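Local coordinates for binary enterotoxin of Clostridium perfringens component a (Clostridium perfringens, PDB 5WTZ), which probably transfers ADP-ribose from NAD+ to actin, as the enzymatic component of a binary, iota-like enterotoxin, at residues Y391-N397 with I415-I421; K102-N106 with K128-D132; Q213-E217 with E293-Y298; Y186-G192 with D207-Q213. Numbering follows the deposited sequence.

Contact 1: Y391-N397 with I415-I421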
loop_
_atom_site.group_PDB
_atom_site.type_symbol
_atom_site.label_atom_id
_atom_site.label_comp_id
_atom_site.label_asym_id
_atom_site.label_seq_id
_atom_site.Cartn_x
_atom_site.Cartn_y
_atom_site.Cartn_z
ATOM N N TYR A 391 11.206 3.673 -17.204
ATOM C CA TYR A 391 11.176 4.178 -15.825
ATOM C C TYR A 391 11.886 3.177 -14.936
ATOM O O TYR A 391 12.492 2.233 -15.436
ATOM C CB TYR A 391 9.740 4.386 -15.338
ATOM C CG TYR A 391 9.050 5.661 -15.828
ATOM C CD1 TYR A 391 9.423 6.921 -15.344
ATOM C CD2 TYR A 391 7.990 5.588 -16.725
ATOM C CE1 TYR A 391 8.771 8.088 -15.779
ATOM C CE2 TYR A 391 7.337 6.742 -17.175
ATOM C CZ TYR A 391 7.724 7.983 -16.687
ATOM O OH TYR A 391 7.059 9.110 -17.132
ATOM N N SER A 392 11.801 3.381 -13.623
ATOM C CA SER A 392 12.383 2.464 -12.642
ATOM C C SER A 392 11.444 2.261 -11.464
ATOM O O SER A 392 10.596 3.110 -11.187
ATOM C CB SER A 392 13.725 2.983 -12.123
ATOM O OG SER A 392 14.646 3.190 -13.177
ATOM N N TYR A 393 11.604 1.136 -10.777
ATOM C CA TYR A 393 10.932 0.887 -9.507
ATOM C C TYR A 393 11.888 1.167 -8.365
ATOM O O TYR A 393 13.007 0.650 -8.363
ATOM C CB TYR A 393 10.485 -0.563 -9.370
ATOM C CG TYR A 393 9.487 -1.099 -10.356
ATOM C CD1 TYR A 393 8.359 -0.374 -10.734
ATOM C CD2 TYR A 393 9.660 -2.369 -10.882
ATOM C CE1 TYR A 393 7.435 -0.915 -11.623
ATOM C CE2 TYR A 393 8.756 -2.911 -11.760
ATOM C CZ TYR A 393 7.647 -2.188 -12.128
ATOM O OH TYR A 393 6.761 -2.770 -12.983
ATOM N N LYS A 394 11.469 1.980 -7.400
ATOM C CA LYS A 394 12.182 2.073 -6.138
ATOM C C LYS A 394 11.425 1.170 -5.160
ATOM O O LYS A 394 10.245 1.409 -4.872
ATOM C CB LYS A 394 12.263 3.528 -5.652
ATOM C CG LYS A 394 12.829 3.706 -4.243
ATOM C CD LYS A 394 12.950 5.187 -3.868
ATOM C CE LYS A 394 11.576 5.851 -3.672
ATOM N NZ LYS A 394 10.963 5.539 -2.338
ATOM N N ILE A 395 12.079 0.114 -4.678
ATOM C CA ILE A 395 11.390 -0.877 -3.846
ATOM C C ILE A 395 11.309 -0.375 -2.399
ATOM O O ILE A 395 12.327 -0.136 -1.761
ATOM C CB ILE A 395 12.094 -2.262 -3.902
ATOM C CG1 ILE A 395 12.300 -2.727 -5.367
ATOM C CG2 ILE A 395 11.302 -3.310 -3.089
ATOM C CD1 ILE A 395 11.037 -2.984 -6.168
ATOM N N ASP A 396 10.087 -0.184 -1.906
ATOM C CA ASP A 396 9.847 0.489 -0.634
ATOM C C ASP A 396 9.508 -0.504 0.482
ATOM O O ASP A 396 9.923 -0.335 1.630
ATOM C CB ASP A 396 8.696 1.495 -0.770
ATOM C CG ASP A 396 8.956 2.562 -1.803
ATOM O OD1 ASP A 396 10.099 3.075 -1.877
ATOM O OD2 ASP A 396 7.990 2.904 -2.529
ATOM N N ASN A 397 8.721 -1.526 0.146
ATOM C CA ASN A 397 8.422 -2.570 1.120
ATOM C C ASN A 397 8.051 -3.883 0.454
ATOM O O ASN A 397 7.673 -3.936 -0.731
ATOM C CB ASN A 397 7.290 -2.136 2.061
ATOM C CG ASN A 397 7.457 -2.685 3.477
ATOM O OD1 ASN A 397 8.325 -3.518 3.751
ATOM N ND2 ASN A 397 6.619 -2.215 4.379
ATOM N N ILE A 415 3.526 -8.822 -1.574
ATOM C CA ILE A 415 3.058 -7.502 -1.937
ATOM C C ILE A 415 4.272 -6.577 -1.976
ATOM O O ILE A 415 4.918 -6.349 -0.951
ATOM C CB ILE A 415 1.998 -7.010 -0.930
ATOM C CG1 ILE A 415 0.870 -8.037 -0.829
ATOM C CG2 ILE A 415 1.454 -5.633 -1.346
ATOM C CD1 ILE A 415 -0.009 -7.888 0.383
ATOM N N ILE A 416 4.593 -6.072 -3.158
ATOM C CA ILE A 416 5.823 -5.300 -3.341
ATOM C C ILE A 416 5.456 -3.837 -3.528
ATOM O O ILE A 416 5.108 -3.399 -4.628
ATOM C CB ILE A 416 6.644 -5.830 -4.536
ATOM C CG1 ILE A 416 6.914 -7.333 -4.348
ATOM C CG2 ILE A 416 7.950 -5.058 -4.681
ATOM C CD1 ILE A 416 7.706 -7.959 -5.448
ATOM N N ASP A 417 5.490 -3.094 -2.427
ATOM C CA ASP A 417 5.242 -1.654 -2.481
ATOM C C ASP A 417 6.420 -0.964 -3.129
ATOM O O ASP A 417 7.558 -1.133 -2.695
ATOM C CB ASP A 417 5.004 -1.095 -1.082
ATOM C CG ASP A 417 3.594 -1.346 -0.600
ATOM O OD1 ASP A 417 2.676 -0.632 -1.052
ATOM O OD2 ASP A 417 3.408 -2.262 0.215
ATOM N N ALA A 418 6.153 -0.195 -4.177
ATOM C CA ALA A 418 7.214 0.460 -4.914
ATOM C C ALA A 418 6.766 1.847 -5.316
ATOM O O ALA A 418 5.572 2.145 -5.319
ATOM C CB ALA A 418 7.597 -0.351 -6.154
ATOM N N THR A 419 7.738 2.689 -5.641
ATOM C CA THR A 419 7.474 4.015 -6.200
ATOM C C THR A 419 8.066 4.082 -7.598
ATOM O O THR A 419 9.232 3.708 -7.789
ATOM C CB THR A 419 8.078 5.115 -5.320
ATOM O OG1 THR A 419 7.568 4.991 -3.977
ATOM C CG2 THR A 419 7.773 6.509 -5.884
ATOM N N LEU A 420 7.283 4.542 -8.576
ATOM C CA LEU A 420 7.806 4.736 -9.921
ATOM C C LEU A 420 8.705 5.971 -9.944
ATOM O O LEU A 420 8.294 7.077 -9.555
ATOM C CB LEU A 420 6.677 4.878 -10.963
ATOM C CG LEU A 420 7.177 4.704 -12.416
ATOM C CD1 LEU A 420 7.326 3.217 -12.763
ATOM C CD2 LEU A 420 6.320 5.406 -13.479
ATOM N N ILE A 421 9.949 5.786 -10.373
ATOM C CA ILE A 421 10.862 6.919 -10.464
ATOM C C ILE A 421 11.415 7.075 -11.886
ATOM O O ILE A 421 11.596 6.121 -12.675
ATOM C CB ILE A 421 12.026 6.814 -9.448
ATOM C CG1 ILE A 421 12.884 5.586 -9.710
ATOM C CG2 ILE A 421 11.521 6.814 -7.986
ATOM C CD1 ILE A 421 14.149 5.612 -8.906
ATOM O OXT ILE A 421 11.661 8.202 -12.306
HETATM O O HOH W 1 13.890 5.926 -14.013
#
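The ring of Tyr391 lies against Leu420, whose CD2 sits over one face, 3.7 Å from the ring centroid, in a CH-pi contact. The Tyr391 hydroxyl reaches on to the backbone of Asn369. Next to this pair the strands 391-397 and 415-420 run antiparallel as the two arms of a beta hairpin. Ser392 N to Ile421 O and Ile421 N to Ser392 O are both 2.9 Å. Lys394 N to Thr419 O and Thr419 N to Lys394 O are also 2.9 Å. The C-terminal residue is thus held by the backbone, and a water links Ser392 OG to Ile421 O. Further along, a beta bulge shifts the register. Asp417 O accepts from both Asp396 N (2.8 Å) and Asn397 N (3.1 Å). The bulge turns Asp396 toward the other strand, where its OD2 takes a hydrogen bond from Thr419 OG1 at 2.6 Å. Its OD1 forms a salt bridge with Lys394 NZ at 2.7 Å. Tyr393, Ile395, Ala418 and Leu420 share one face; Lys394, Thr419, Asn397 and Asp417 share the other. Tyr393 packs on Leu360 and Leu362 of strand 358-364, close to the NAD-binding residue Arg299. Asp417 has a salt bridge with Arg361. The hairpin therefore has two chemistries: an apolar face packed within the NAD-binding domain, and a face of charged and polar groups whose Lys394 also bonds to the backbone of Asp132.

Contact 2: K102-N106 with K128-D132; sequences KFGFN and KKISD
Segment 102-106 begins as the end of a 3-10 turn at Lys102 and Phe103 (phi/psi -72/-6° and -115/9°). Gly104 then takes a left-handed conformation at 63/32°, which favours glycine, and Phe105 is extended at -111/123°. Segment 128-132 takes in the C-terminal end of helix 120-130 and the loop after it. Lys128 and Lys129 are helical; Ile130 (-83/-11°), Ser131 (-73/154°) and Asp132 (56/36°) follow. Ser131 N bonds to Lys128 O at 3.2 Å. The closest CA pairs are Phe103 with Ile130 at 6.6 Å and Phe105 with Lys129 at 7.0 Å. The contact packs a helix end against the loop that follows strand 92-98, in the N-terminal ADP-ribosyltransferase-like domain. Lys129 points its CA-to-CB bond toward the loop, with chi angles t, p, t, p. This brings NZ to Phe103 O in a 2.8 Å hydrogen bond, and CE to 3.3 Å from Gly104 O. NZ also bonds to the carbonyl of Asp396 in the C-terminal domain, so one ammonium group joins two domains. Phe105, with chi1 t, places CD1 3.8 Å from Lys129 CB and meets Phe126 edge-to-face. Phe103, with chi1 m, sets CD1 3.8 Å from Ile130 CG2 (chi1 p), an apolar contact. The Phe103 ring meets Phe135 edge-to-face and packs on Leu188 of strand 187-198.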
loop_
_atom_site.group_PDB
_atom_site.type_symbol
_atom_site.label_atom_id
_atom_site.label_comp_id
_atom_site.label_asym_id
_atom_site.label_seq_id
_atom_site.Cartn_x
_atom_site.Cartn_y
_atom_site.Cartn_z
ATOM N N LYS A 102 8.105 -2.589 8.728
ATOM C CA LYS A 102 7.031 -1.718 8.263
ATOM C C LYS A 102 7.566 -0.462 7.573
ATOM O O LYS A 102 6.799 0.339 7.037
ATOM C CB LYS A 102 6.101 -1.320 9.409
ATOM C CG LYS A 102 4.888 -2.238 9.564
ATOM C CD LYS A 102 3.940 -2.129 8.370
ATOM C CE LYS A 102 3.229 -0.777 8.341
ATOM N NZ LYS A 102 2.274 -0.624 7.197
ATOM N N PHE A 103 8.883 -0.270 7.591
ATOM C CA PHE A 103 9.460 0.813 6.815
ATOM C C PHE A 103 10.347 0.229 5.726
ATOM O O PHE A 103 11.070 0.951 5.049
ATOM C CB PHE A 103 10.223 1.782 7.726
ATOM C CG PHE A 103 9.316 2.634 8.571
ATOM C CD1 PHE A 103 8.741 3.780 8.037
ATOM C CD2 PHE A 103 9.028 2.281 9.891
ATOM C CE1 PHE A 103 7.890 4.567 8.808
ATOM C CE2 PHE A 103 8.174 3.055 10.657
ATOM C CZ PHE A 103 7.612 4.198 10.122
ATOM N N GLY A 104 10.272 -1.092 5.567
ATOM C CA GLY A 104 11.066 -1.794 4.583
ATOM C C GLY A 104 12.550 -1.667 4.854
ATOM O O GLY A 104 13.363 -1.658 3.934
ATOM N N PHE A 105 12.902 -1.577 6.132
ATOM C CA PHE A 105 14.280 -1.351 6.540
ATOM C C PHE A 105 14.792 -2.621 7.213
ATOM O O PHE A 105 14.187 -3.096 8.175
ATOM C CB PHE A 105 14.364 -0.154 7.488
ATOM C CG PHE A 105 15.758 0.374 7.698
ATOM C CD1 PHE A 105 16.459 0.967 6.653
ATOM C CD2 PHE A 105 16.355 0.320 8.958
ATOM C CE1 PHE A 105 17.752 1.469 6.858
ATOM C CE2 PHE A 105 17.626 0.824 9.162
ATOM C CZ PHE A 105 18.326 1.397 8.111
ATOM N N ASN A 106 15.889 -3.183 6.711
ATOM C CA ASN A 106 16.376 -4.456 7.251
ATOM C C ASN A 106 17.630 -4.334 8.126
ATOM O O ASN A 106 18.047 -5.311 8.745
ATOM C CB ASN A 106 16.633 -5.466 6.113
ATOM C CG ASN A 106 17.227 -4.824 4.861
ATOM O OD1 ASN A 106 17.995 -3.865 4.943
ATOM N ND2 ASN A 106 16.881 -5.372 3.691
ATOM N N LYS A 128 17.354 7.979 4.793
ATOM C CA LYS A 128 17.208 7.935 3.355
ATOM C C LYS A 128 16.045 7.017 2.973
ATOM O O LYS A 128 15.215 7.370 2.118
ATOM C CB LYS A 128 18.512 7.471 2.698
ATOM C CG LYS A 128 19.653 8.469 2.832
ATOM C CD LYS A 128 20.936 7.963 2.177
ATOM C CE LYS A 128 22.082 8.967 2.326
ATOM N NZ LYS A 128 21.811 10.262 1.628
ATOM N N LYS A 129 15.973 5.858 3.625
ATOM C CA LYS A 129 14.975 4.848 3.295
ATOM C C LYS A 129 13.536 5.349 3.499
ATOM O O LYS A 129 12.668 5.059 2.675
ATOM C CB LYS A 129 15.209 3.577 4.116
ATOM C CG LYS A 129 14.194 2.468 3.846
ATOM C CD LYS A 129 14.173 2.065 2.366
ATOM C CE LYS A 129 13.083 1.010 2.075
ATOM N NZ LYS A 129 11.690 1.471 2.355
ATOM N N ILE A 130 13.288 6.118 4.564
ATOM C CA ILE A 130 11.928 6.607 4.830
ATOM C C ILE A 130 11.527 7.869 4.044
ATOM O O ILE A 130 10.346 8.247 4.028
ATOM C CB ILE A 130 11.718 6.898 6.340
ATOM C CG1 ILE A 130 12.599 8.064 6.809
ATOM C CG2 ILE A 130 11.939 5.616 7.177
ATOM C CD1 ILE A 130 12.298 8.522 8.257
ATOM N N SER A 131 12.493 8.520 3.398
ATOM C CA SER A 131 12.214 9.662 2.524
ATOM C C SER A 131 11.556 9.249 1.199
ATOM O O SER A 131 11.713 8.115 0.737
ATOM C CB SER A 131 13.497 10.440 2.221
ATOM O OG SER A 131 14.065 11.008 3.398
ATOM N N ASP A 132 10.808 10.185 0.615
ATOM C CA ASP A 132 10.234 10.028 -0.728
ATOM C C ASP A 132 9.389 8.780 -0.825
ATOM O O ASP A 132 9.409 8.110 -1.846
ATOM C CB ASP A 132 11.340 9.973 -1.786
ATOM C CG ASP A 132 12.191 11.222 -1.792
ATOM O OD1 ASP A 132 11.608 12.329 -1.739
ATOM O OD2 ASP A 132 13.438 11.095 -1.820
#

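Contact 3: Q213-E217 with E293-Y298; sequences QLNFE and EDIITY
Leu214 and Ile296 bury the most surface here, with Ile295 and Tyr298 equal behind them. Segment 213-217 is irregular, and segment 293-298 enters strand 295-298. Their end-to-end directions differ by 36°. The nearest CA pairs, Leu214 with Ile295 and Asn215 with Ile296, are both 5.0 Å apart. Leu214 is extended (phi -76°, psi 112°), and Leu214 O accepts from Ile296 N at 2.9 Å. The Leu214 side chain, chi1 t and chi2 p, sets CD2 4.1 Å from Ile295 CD1. Ile295 (chi1 t, chi2 t) also places CD1 3.7 Å from Phe216 CE2. Ile296 (chi1 m, chi2 m) points toward the loop, and its CB lies 3.7 Å from Asn215 CG. Asn215 has chi1 t. Tyr298 OH donates a hydrogen bond to Asn215 OD1, 2.6 Å away. Waters fill the gaps. One joins Leu214 N to Asp294 O, a second joins Phe216 N to Ile296 O, and a third bridges Asn215 ND2, Glu217 OE2 and Tyr298 OH. Glu217 turns at positive phi (46/-101°), and its OE2 has a salt bridge with Lys60. Segment 213-217, between strand 201-211 and helix 220-237, lies against strand 295-301, an outermost strand of its sheet. Trp226 of that helix covers Leu214 and Ile295, while strand 358-364 pairs with strand 295-301 in the sheet that serves the NAD site.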
loop_
_atom_site.group_PDB
_atom_site.type_symbol
_atom_site.label_atom_id
_atom_site.label_comp_id
_atom_site.label_asym_id
_atom_site.label_seq_id
_atom_site.Cartn_x
_atom_site.Cartn_y
_atom_site.Cartn_z
ATOM N N GLN A 213 -4.131 8.232 0.109
ATOM C CA GLN A 213 -3.755 8.146 -1.293
ATOM C C GLN A 213 -4.941 7.677 -2.122
ATOM O O GLN A 213 -5.830 7.001 -1.603
ATOM C CB GLN A 213 -2.577 7.190 -1.479
ATOM C CG GLN A 213 -1.311 7.583 -0.711
ATOM C CD GLN A 213 -0.097 6.830 -1.205
ATOM O OE1 GLN A 213 0.613 7.292 -2.110
ATOM N NE2 GLN A 213 0.155 5.654 -0.621
ATOM N N LEU A 214 -4.959 8.048 -3.398
ATOM C CA LEU A 214 -5.999 7.570 -4.318
ATOM C C LEU A 214 -5.678 6.120 -4.675
ATOM O O LEU A 214 -4.672 5.816 -5.332
ATOM C CB LEU A 214 -6.089 8.446 -5.567
ATOM C CG LEU A 214 -7.191 8.114 -6.586
ATOM C CD1 LEU A 214 -8.574 8.289 -5.997
ATOM C CD2 LEU A 214 -7.039 8.946 -7.847
ATOM N N ASN A 215 -6.527 5.225 -4.196
ATOM C CA ASN A 215 -6.273 3.793 -4.254
ATOM C C ASN A 215 -7.622 3.095 -4.315
ATOM O O ASN A 215 -8.318 2.996 -3.309
ATOM C CB ASN A 215 -5.463 3.340 -3.033
ATOM C CG ASN A 215 -5.069 1.875 -3.097
ATOM O OD1 ASN A 215 -5.507 1.131 -3.990
ATOM N ND2 ASN A 215 -4.268 1.436 -2.125
ATOM N N PHE A 216 -8.011 2.632 -5.497
ATOM C CA PHE A 216 -9.363 2.108 -5.673
ATOM C C PHE A 216 -9.578 0.732 -5.040
ATOM O O PHE A 216 -10.711 0.383 -4.712
ATOM C CB PHE A 216 -9.709 2.068 -7.165
ATOM C CG PHE A 216 -9.710 3.424 -7.794
ATOM C CD1 PHE A 216 -10.543 4.415 -7.294
ATOM C CD2 PHE A 216 -8.880 3.719 -8.858
ATOM C CE1 PHE A 216 -10.547 5.678 -7.849
ATOM C CE2 PHE A 216 -8.879 4.987 -9.419
ATOM C CZ PHE A 216 -9.715 5.963 -8.911
ATOM N N GLU A 217 -8.488 -0.012 -4.838
ATOM C CA GLU A 217 -8.525 -1.407 -4.360
ATOM C C GLU A 217 -9.588 -2.229 -5.121
ATOM O O GLU A 217 -9.312 -2.633 -6.253
ATOM C CB GLU A 217 -8.722 -1.456 -2.826
ATOM C CG GLU A 217 -7.488 -0.858 -2.105
ATOM C CD GLU A 217 -7.427 -1.125 -0.608
ATOM O OE1 GLU A 217 -8.479 -1.359 0.009
ATOM O OE2 GLU A 217 -6.313 -1.091 -0.060
ATOM N N GLU A 293 -2.867 13.056 -11.056
ATOM C CA GLU A 293 -2.741 13.044 -9.596
ATOM C C GLU A 293 -2.138 11.715 -9.177
ATOM O O GLU A 293 -2.321 10.703 -9.878
ATOM C CB GLU A 293 -4.097 13.227 -8.921
ATOM C CG GLU A 293 -5.069 12.079 -9.208
ATOM C CD GLU A 293 -6.470 12.372 -8.710
ATOM O OE1 GLU A 293 -6.605 12.811 -7.551
ATOM O OE2 GLU A 293 -7.430 12.188 -9.489
ATOM N N ASP A 294 -1.441 11.709 -8.041
ATOM C CA ASP A 294 -0.820 10.496 -7.518
ATOM C C ASP A 294 -1.891 9.428 -7.401
ATOM O O ASP A 294 -2.994 9.692 -6.899
ATOM C CB ASP A 294 -0.156 10.726 -6.153
ATOM C CG ASP A 294 1.166 11.500 -6.247
ATOM O OD1 ASP A 294 1.364 12.285 -7.204
ATOM O OD2 ASP A 294 1.999 11.337 -5.332
ATOM N N ILE A 295 -1.569 8.234 -7.883
ATOM C CA ILE A 295 -2.493 7.108 -7.842
ATOM C C ILE A 295 -1.711 5.836 -7.481
ATOM O O ILE A 295 -0.514 5.712 -7.777
ATOM C CB ILE A 295 -3.262 6.943 -9.195
ATOM C CG1 ILE A 295 -4.443 5.978 -9.045
ATOM C CG2 ILE A 295 -2.330 6.567 -10.351
ATOM C CD1 ILE A 295 -5.438 6.020 -10.229
ATOM N N ILE A 296 -2.374 4.926 -6.785
ATOM C CA ILE A 296 -1.846 3.587 -6.561
ATOM C C ILE A 296 -2.318 2.662 -7.694
ATOM O O ILE A 296 -3.503 2.641 -8.031
ATOM C CB ILE A 296 -2.297 3.015 -5.196
ATOM C CG1 ILE A 296 -1.746 3.871 -4.037
ATOM C CG2 ILE A 296 -1.882 1.552 -5.094
ATOM C CD1 ILE A 296 -0.223 4.137 -4.133
ATOM N N THR A 297 -1.402 1.908 -8.300
ATOM C CA THR A 297 -1.805 0.908 -9.287
ATOM C C THR A 297 -1.088 -0.422 -9.006
ATOM O O THR A 297 -0.164 -0.468 -8.205
ATOM C CB THR A 297 -1.540 1.386 -10.730
ATOM O OG1 THR A 297 -2.241 0.535 -11.645
ATOM C CG2 THR A 297 -0.017 1.435 -11.054
ATOM N N TYR A 298 -1.527 -1.495 -9.656
ATOM C CA TYR A 298 -1.113 -2.863 -9.307
ATOM C C TYR A 298 -0.618 -3.680 -10.497
ATOM O O TYR A 298 -0.983 -3.432 -11.637
ATOM C CB TYR A 298 -2.281 -3.619 -8.650
ATOM C CG TYR A 298 -2.841 -2.967 -7.395
ATOM C CD1 TYR A 298 -3.850 -1.996 -7.481
ATOM C CD2 TYR A 298 -2.366 -3.319 -6.134
ATOM C CE1 TYR A 298 -4.365 -1.397 -6.331
ATOM C CE2 TYR A 298 -2.872 -2.732 -4.977
ATOM C CZ TYR A 298 -3.852 -1.768 -5.086
ATOM O OH TYR A 298 -4.342 -1.205 -3.939
HETATM O O HOH W 2 -2.990 9.615 -4.320
HETATM O O HOH W 3 -3.994 -1.499 -1.340
HETATM O O HOH W 4 -6.112 2.256 -7.557
#

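Contact 4: Y186-G192 with D207-Q213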
loop_
_atom_site.group_PDB
_atom_site.type_symbol
_atom_site.label_atom_id
_atom_site.label_comp_id
_atom_site.label_asym_id
_atom_site.label_seq_id
_atom_site.Cartn_x
_atom_site.Cartn_y
_atom_site.Cartn_z
ATOM N N TYR A 186 -5.543 4.321 4.700
ATOM C CA TYR A 186 -4.564 5.394 4.832
ATOM C C TYR A 186 -3.126 4.952 4.623
ATOM O O TYR A 186 -2.806 3.756 4.586
ATOM C CB TYR A 186 -4.701 6.063 6.210
ATOM C CG TYR A 186 -6.036 6.729 6.408
ATOM C CD1 TYR A 186 -6.267 8.022 5.948
ATOM C CD2 TYR A 186 -7.078 6.064 7.038
ATOM C CE1 TYR A 186 -7.496 8.632 6.119
ATOM C CE2 TYR A 186 -8.314 6.666 7.212
ATOM C CZ TYR A 186 -8.516 7.948 6.752
ATOM O OH TYR A 186 -9.739 8.552 6.925
ATOM N N SER A 187 -2.261 5.949 4.482
ATOM C CA SER A 187 -0.832 5.733 4.383
ATOM C C SER A 187 -0.072 6.682 5.320
ATOM O O SER A 187 -0.620 7.677 5.800
ATOM C CB SER A 187 -0.359 5.933 2.941
ATOM O OG SER A 187 -1.188 5.234 2.012
ATOM N N LEU A 188 1.190 6.357 5.556
ATOM C CA LEU A 188 2.077 7.152 6.389
ATOM C C LEU A 188 3.117 7.888 5.554
ATOM O O LEU A 188 3.806 7.285 4.721
ATOM C CB LEU A 188 2.755 6.236 7.417
ATOM C CG LEU A 188 3.727 6.771 8.464
ATOM C CD1 LEU A 188 3.799 5.770 9.591
ATOM C CD2 LEU A 188 5.117 6.993 7.877
ATOM N N LYS A 189 3.249 9.187 5.801
ATOM C CA LYS A 189 4.264 10.025 5.156
ATOM C C LYS A 189 5.138 10.685 6.206
ATOM O O LYS A 189 4.655 11.512 7.001
ATOM C CB LYS A 189 3.607 11.089 4.286
ATOM C CG LYS A 189 4.584 11.984 3.564
ATOM C CD LYS A 189 3.866 13.082 2.816
ATOM C CE LYS A 189 4.844 13.862 1.942
ATOM N NZ LYS A 189 4.169 15.009 1.299
ATOM N N ALA A 190 6.420 10.337 6.214
ATOM C CA ALA A 190 7.323 10.837 7.249
ATOM C C ALA A 190 7.558 12.343 7.078
ATOM O O ALA A 190 7.647 12.853 5.958
ATOM C CB ALA A 190 8.644 10.067 7.227
ATOM N N THR A 191 7.612 13.050 8.205
ATOM C CA THR A 191 7.752 14.495 8.243
ATOM C C THR A 191 8.944 14.908 9.090
ATOM O O THR A 191 9.254 16.090 9.192
ATOM C CB THR A 191 6.478 15.180 8.812
ATOM O OG1 THR A 191 6.253 14.744 10.162
ATOM C CG2 THR A 191 5.259 14.833 7.973
ATOM N N GLY A 192 9.587 13.938 9.742
ATOM C CA GLY A 192 10.753 14.231 10.563
ATOM C C GLY A 192 11.350 12.976 11.173
ATOM O O GLY A 192 10.670 11.953 11.280
ATOM N N ASP A 207 8.380 11.127 13.016
ATOM C CA ASP A 207 7.220 11.998 12.920
ATOM C C ASP A 207 6.603 11.733 11.555
ATOM O O ASP A 207 7.322 11.603 10.559
ATOM C CB ASP A 207 7.591 13.473 13.061
ATOM C CG ASP A 207 7.996 13.851 14.486
ATOM O OD1 ASP A 207 7.455 13.277 15.456
ATOM O OD2 ASP A 207 8.845 14.748 14.632
ATOM N N ALA A 208 5.279 11.636 11.506
ATOM C CA ALA A 208 4.602 11.398 10.233
ATOM C C ALA A 208 3.178 11.938 10.198
ATOM O O ALA A 208 2.530 12.147 11.243
ATOM C CB ALA A 208 4.593 9.908 9.921
ATOM N N ASP A 209 2.701 12.136 8.979
ATOM C CA ASP A 209 1.312 12.487 8.714
ATOM C C ASP A 209 0.517 11.285 8.221
ATOM O O ASP A 209 0.996 10.480 7.405
ATOM C CB ASP A 209 1.203 13.589 7.662
ATOM C CG ASP A 209 1.620 14.958 8.176
ATOM O OD1 ASP A 209 1.779 15.174 9.391
ATOM O OD2 ASP A 209 1.785 15.837 7.328
ATOM N N LEU A 210 -0.712 11.178 8.700
ATOM C CA LEU A 210 -1.656 10.247 8.119
ATOM C C LEU A 210 -2.234 10.907 6.876
ATOM O O LEU A 210 -2.857 11.964 6.976
ATOM C CB LEU A 210 -2.763 9.897 9.114
ATOM C CG LEU A 210 -3.693 8.769 8.672
ATOM C CD1 LEU A 210 -3.234 7.434 9.239
ATOM C CD2 LEU A 210 -5.111 9.086 9.090
ATOM N N ILE A 211 -1.991 10.306 5.714
ATOM C CA ILE A 211 -2.489 10.820 4.446
ATOM C C ILE A 211 -3.337 9.767 3.758
ATOM O O ILE A 211 -3.254 8.575 4.066
ATOM C CB ILE A 211 -1.355 11.239 3.487
ATOM C CG1 ILE A 211 -0.613 10.003 2.971
ATOM C CG2 ILE A 211 -0.423 12.249 4.155
ATOM C CD1 ILE A 211 0.139 10.233 1.641
ATOM N N LYS A 212 -4.164 10.212 2.824
ATOM C CA LYS A 212 -5.005 9.288 2.089
ATOM C C LYS A 212 -4.641 9.340 0.620
ATOM O O LYS A 212 -4.811 10.369 -0.031
ATOM C CB LYS A 212 -6.486 9.625 2.284
ATOM C CG LYS A 212 -7.430 8.536 1.801
ATOM C CD LYS A 212 -8.867 8.904 2.114
ATOM C CE LYS A 212 -9.586 7.765 2.805
ATOM N NZ LYS A 212 -9.582 6.537 1.965
ATOM N N GLN A 213 -4.131 8.232 0.109
ATOM C CA GLN A 213 -3.755 8.146 -1.293
ATOM C C GLN A 213 -4.941 7.677 -2.122
ATOM O O GLN A 213 -5.830 7.001 -1.603
ATOM C CB GLN A 213 -2.577 7.190 -1.479
ATOM C CG GLN A 213 -1.311 7.583 -0.711
ATOM C CD GLN A 213 -0.097 6.830 -1.205
ATOM O OE1 GLN A 213 0.613 7.292 -2.110
ATOM N NE2 GLN A 213 0.155 5.654 -0.621
HETATM O O HOH W 5 -3.695 5.661 1.568
HETATM O O HOH W 6 3.705 15.076 11.167
#
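A classic beta bulge marks this hairpin: Thr191 and Gly192 both face Asp207. Asp207 O accepts from Thr191 N at 2.8 Å and weakly from Gly192 N at 3.4 Å, and Asp207 N bonds to Gly192 O at 3.0 Å. Before the bulge the antiparallel pairing is regular. Lys189 pairs with Asp209, and Ser187 with Ile211, where Ser187 N to Ile211 O is 2.8 Å. Gln213 NE2 donates to Ser187 OG at 3.0 Å, while its OE1 bonds to Asn134. A water joins Ser187 OG to Gln213 N. On the face of Leu188, Ala190, Ala208 and Leu210, Leu188 CG meets Ala208 CB at 3.6 Å. Leu210 CD2 lies over the Tyr186 ring, 3.8 Å from its centroid, in a CH-pi contact. Leu210 and Ala208 also pack on the neighbouring strand 156-162, and Leu188 on Phe103. The chemistry thus differs by face: this one is apolar, while that of Ser187, Lys189, Asp209 and Ile211 is polar apart from Ile211.

In the fold
Along the chain the order is contact 2, contact 4, contact 3, contact 1. Contacts 2 and 4 belong to the N-terminal domain and contact 1 to the C-terminal one, which binds NAD. Contacts 4 and 1 lie on matching hairpins of two five-stranded mixed sheets, both of strand order 1-3-5-4-2, with centres about 17 Å apart. This is consistent with two copies of one ADP-ribosyltransferase fold. Contact 3 shares Gln213 with contact 4. Its segment 213-217 runs from strand 201-211 of one sheet to helix 220-237, and docks on the other sheet, that of contact 1. Contact 2, centred about 12 Å from the centre of contact 1, touches it directly. The domains therefore meet through both the linker and this interface.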